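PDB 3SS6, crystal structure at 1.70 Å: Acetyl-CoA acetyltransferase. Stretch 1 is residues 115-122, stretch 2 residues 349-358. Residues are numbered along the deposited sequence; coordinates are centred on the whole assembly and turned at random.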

ATOM      1  N   ALA A 115      14.606  32.779   5.307  1.00 12.03           N
ATOM      2  CA  ALA A 115      15.247  31.535   4.892  1.00 10.73           C
ATOM      3  C   ALA A 115      15.536  30.654   6.077  1.00 12.79           C
ATOM      4  O   ALA A 115      15.820  31.133   7.171  1.00 16.92           O
ATOM      5  CB  ALA A 115      16.543  31.824   4.140  1.00 12.89           C
ATOM      6  N   GLY A 116      15.464  29.350   5.855  1.00 10.27           N
ATOM      7  CA  GLY A 116      15.776  28.409   6.912  1.00 10.41           C
ATOM      8  C   GLY A 116      15.456  27.012   6.433  1.00 11.69           C
ATOM      9  O   GLY A 116      15.686  26.672   5.268  1.00 11.90           O
ATOM     10  N   GLY A 117      14.929  26.197   7.333  1.00 11.85           N
ATOM     11  CA  GLY A 117      14.683  24.808   6.995  1.00 11.58           C
ATOM     12  C   GLY A 117      13.637  24.181   7.889  1.00 12.99           C
ATOM     13  O   GLY A 117      13.280  24.717   8.935  1.00 13.11           O
ATOM     14  N   VAL A 118      13.133  23.037   7.444  1.00 11.65           N
ATOM     15  CA  VAL A 118      12.088  22.320   8.159  1.00 11.56           C
ATOM     16  C   VAL A 118      12.226  20.828   7.886  1.00 12.46           C
ATOM     17  O   VAL A 118      12.681  20.412   6.811  1.00 11.75           O
ATOM     18  CB  VAL A 118      10.676  22.817   7.747  1.00 10.89           C
ATOM     19  CG1 VAL A 118      10.461  22.628   6.240  1.00 12.75           C
ATOM     20  CG2 VAL A 118       9.566  22.070   8.539  1.00 11.65           C
ATOM     21  N   GLU A 119      11.858  20.020   8.873  1.00 11.18           N
ATOM     22  CA  GLU A 119      11.686  18.590   8.647  1.00 10.59           C
ATOM     23  C   GLU A 119      10.628  18.101   9.595  1.00 11.89           C
ATOM     24  O   GLU A 119      10.671  18.398  10.800  1.00 13.03           O
ATOM     25  CB  GLU A 119      12.983  17.798   8.888  1.00 10.29           C
ATOM     26  CG  GLU A 119      13.029  16.462   8.092  1.00 10.49           C
ATOM     27  CD  GLU A 119      13.256  16.717   6.593  1.00 11.75           C
ATOM     28  OE1 GLU A 119      14.231  17.416   6.244  1.00 12.41           O
ATOM     29  OE2 GLU A 119      12.445  16.254   5.768  1.00 12.27           O
ATOM     30  N   ALA A 120       9.672  17.366   9.044  1.00 11.46           N
ATOM     31  CA  ALA A 120       8.636  16.711   9.831  1.00 10.92           C
ATOM     32  C   ALA A 120       8.827  15.226   9.574  1.00 10.74           C
ATOM     33  O   ALA A 120       8.194  14.639   8.688  1.00 12.49           O
ATOM     34  CB  ALA A 120       7.253  17.174   9.393  1.00 13.58           C
ATOM     35  N   MET A 121       9.741  14.619  10.322  1.00 10.56           N
ATOM     36  CA  MET A 121      10.090  13.228  10.055  1.00 12.60           C
ATOM     37  C   MET A 121       8.956  12.307  10.504  1.00 14.00           C
ATOM     38  O   MET A 121       8.644  11.346   9.814  1.00 14.13           O
ATOM     39  CB  MET A 121      11.434  12.873  10.703  1.00 12.82           C
ATOM     40  CG  MET A 121      12.553  13.766  10.162  1.00 11.60           C
ATOM     41  SD  MET A 121      14.225  13.443  10.780  1.00 14.22           S
ATOM     42  CE  MET A 121      14.681  12.000   9.793  1.00 15.11           C
ATOM     43  N   SER A 122       8.324  12.630  11.635  1.00 11.44           N
ATOM     44  CA  SER A 122       7.263  11.798  12.198  1.00 12.51           C
ATOM     45  C   SER A 122       6.086  11.600  11.248  1.00 13.60           C
ATOM     46  O   SER A 122       5.436  10.554  11.271  1.00 15.91           O
ATOM     47  CB  SER A 122       6.734  12.387  13.508  1.00 13.33           C
ATOM     48  OG  SER A 122       7.734  12.471  14.515  1.00 13.32           O
ATOM     49  N   GLY A 349      18.493  16.509  19.134  1.00 14.41           N
ATOM     50  CA  GLY A 349      17.794  15.947  17.994  1.00 14.43           C
ATOM     51  C   GLY A 349      18.286  16.492  16.667  1.00 14.56           C
ATOM     52  O   GLY A 349      18.996  17.484  16.621  1.00 16.04           O
ATOM     53  N   HIS A 350      17.930  15.802  15.591  1.00 15.02           N
ATOM     54  CA  HIS A 350      18.375  16.150  14.251  1.00 15.58           C
ATOM     55  C   HIS A 350      17.275  16.137  13.177  1.00 12.31           C
ATOM     56  O   HIS A 350      17.220  15.223  12.379  1.00 14.03           O
ATOM     57  CB  HIS A 350      19.520  15.202  13.869  1.00 15.50           C
ATOM     58  CG  HIS A 350      20.192  15.522  12.571  1.00 14.39           C
ATOM     59  ND1 HIS A 350      20.132  16.762  11.978  1.00 14.88           N
ATOM     60  CD2 HIS A 350      20.974  14.760  11.770  1.00 17.59           C
ATOM     61  CE1 HIS A 350      20.829  16.745  10.857  1.00 14.84           C
ATOM     62  NE2 HIS A 350      21.352  15.542  10.709  1.00 16.11           N
ATOM     63  N   PRO A 351      16.425  17.157  13.132  1.00 12.71           N
ATOM     64  CA  PRO A 351      15.410  17.204  12.073  1.00 11.58           C
ATOM     65  C   PRO A 351      16.212  17.701  10.891  1.00 13.86           C
ATOM     66  O   PRO A 351      16.518  18.877  10.777  1.00 14.84           O
ATOM     67  CB  PRO A 351      14.450  18.284  12.558  1.00 14.46           C
ATOM     68  CG  PRO A 351      15.242  19.121  13.488  1.00 18.13           C
ATOM     69  CD  PRO A 351      16.280  18.251  14.101  1.00 12.45           C
ATOM     70  N   ILE A 352      16.507  16.792   9.980  1.00 14.70           N
ATOM     71  CA  ILE A 352      17.557  17.010   9.013  1.00 12.71           C
ATOM     72  C   ILE A 352      17.462  18.241   8.120  1.00 11.66           C
ATOM     73  O   ILE A 352      18.430  18.977   8.020  1.00 15.15           O
ATOM     74  CB  ILE A 352      17.772  15.745   8.155  1.00 16.34           C
ATOM     75  CG1 ILE A 352      16.489  15.350   7.439  1.00 19.70           C
ATOM     76  CG2 ILE A 352      18.197  14.582   9.026  1.00 21.34           C
ATOM     77  CD1 ILE A 352      16.573  13.994   6.776  1.00 23.45           C
ATOM     78  N   GLY A 353      16.306  18.510   7.537  1.00 13.55           N
ATOM     79  CA  GLY A 353      16.159  19.672   6.678  1.00 14.37           C
ATOM     80  C   GLY A 353      16.365  20.966   7.438  1.00 14.39           C
ATOM     81  O   GLY A 353      16.876  21.949   6.926  1.00 15.35           O
ATOM     82  N   CYS A 354      15.861  20.953   8.658  1.00 11.94           N
ATOM     83  CA  CYS A 354      15.945  22.054   9.605  1.00 11.30           C
ATOM     84  C   CYS A 354      17.321  22.391  10.190  1.00 15.51           C
ATOM     85  O   CYS A 354      17.636  23.545  10.440  1.00 14.13           O
ATOM     86  CB  CYS A 354      14.952  21.801  10.748  1.00 11.27           C
ATOM     87  SG  CYS A 354      15.047  22.962  12.126  1.00 14.67           S
ATOM     88  N   THR A 355      18.115  21.359  10.444  1.00 11.02           N
ATOM     89  CA  THR A 355      19.286  21.470  11.314  1.00 11.20           C
ATOM     90  C   THR A 355      20.312  22.526  10.913  1.00 11.18           C
ATOM     91  O   THR A 355      20.880  23.206  11.777  1.00 11.98           O
ATOM     92  CB  THR A 355      19.959  20.106  11.485  1.00 11.84           C
ATOM     93  OG1 THR A 355      19.076  19.261  12.232  1.00 14.12           O
ATOM     94  CG2 THR A 355      21.283  20.245  12.238  1.00 13.99           C
ATOM     95  N   GLY A 356      20.575  22.649   9.615  1.00 12.36           N
ATOM     96  CA  GLY A 356      21.557  23.622   9.164  1.00 12.08           C
ATOM     97  C   GLY A 356      21.162  25.035   9.518  1.00 13.90           C
ATOM     98  O   GLY A 356      22.032  25.873   9.793  1.00 13.65           O
ATOM     99  N   ALA A 357      19.851  25.299   9.518  1.00 11.98           N
ATOM    100  CA  ALA A 357      19.326  26.589   9.976  1.00 12.43           C
ATOM    101  C   ALA A 357      19.235  26.648  11.502  1.00 14.04           C
ATOM    102  O   ALA A 357      19.531  27.678  12.103  1.00 13.05           O
ATOM    103  CB  ALA A 357      17.963  26.863   9.358  1.00 12.98           C
ATOM    104  N   ARG A 358      18.833  25.542  12.123  1.00 11.02           N
ATOM    105  CA  ARG A 358      18.697  25.471  13.584  1.00 11.76           C
ATOM    106  C   ARG A 358      19.997  25.815  14.317  1.00 11.77           C
ATOM    107  O   ARG A 358      20.000  26.634  15.247  1.00 11.54           O
ATOM    108  CB  ARG A 358      18.181  24.075  13.993  1.00 12.81           C
ATOM    109  CG  ARG A 358      17.426  24.032  15.330  1.00 13.70           C
ATOM    110  CD  ARG A 358      18.412  24.106  16.518  1.00 12.72           C
ATOM    111  NE  ARG A 358      19.317  22.959  16.532  1.00 13.36           N
ATOM    112  CZ  ARG A 358      20.385  22.867  17.323  1.00 17.21           C
ATOM    113  NH1 ARG A 358      20.687  23.863  18.141  1.00 18.97           N
ATOM    114  NH2 ARG A 358      21.146  21.777  17.301  1.00 17.27           N
TER

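This is a close, glycine-lined contact in which a helix lies almost against the backbone of a buried strand, held by a single weak hydrogen bond and otherwise by fit. The axes of strand 115-120 and helix 352-358 approach to 4.9 Å and run at 147°, roughly antiparallel, so the register steps backward along the helix: Gly116 faces Ala357, Gly117 faces Cys354, and Glu119 faces Gly353.

Such closeness depends on missing side chains. The CA atoms of Gly117 and Cys354 are 4.0 Å apart, and a CB on Gly117 would point toward the helix and fall 2.2 Å from Gly353 O, a clash. Gly353 answers the same rule from the other side: its CB would lie 2.4 Å from Val118 O and 2.3 Å from Glu119 OE1. With hydrogen there instead, Gly353 CA sits 3.6 Å from Val118 O in a CA-H...O contact. Where the helix does carry a side chain toward the strand, it is small: Ala357 CB rests 3.6 Å from Gly116 CA and 3.7 Å from Gly117 N.

Polarity enters through Glu119, whose side chain reaches the backbone N of Gly353. Gly353 N donates to Glu119 OE1 at 2.7 Å, a short distance but a weak bond, because the angle at hydrogen is only 123°. The carboxylate is also hydrogen-bonded elsewhere in the structure. The aliphatic base of Glu119 packs on the proline, with Glu119 CB 4.0 Å from Pro351 CB.

Beyond it, Met121 extends the apolar surface, placing CE 4.1 Å from Ile352 CD1 and SD 4.1 Å from Pro351 CA. Behind the interface, the approach to the helix is braced internally: His350 ND1 donates to Thr355 OG1 at 2.7 Å, and Thr355 OG1 donates to Pro351 O at 3.0 Å.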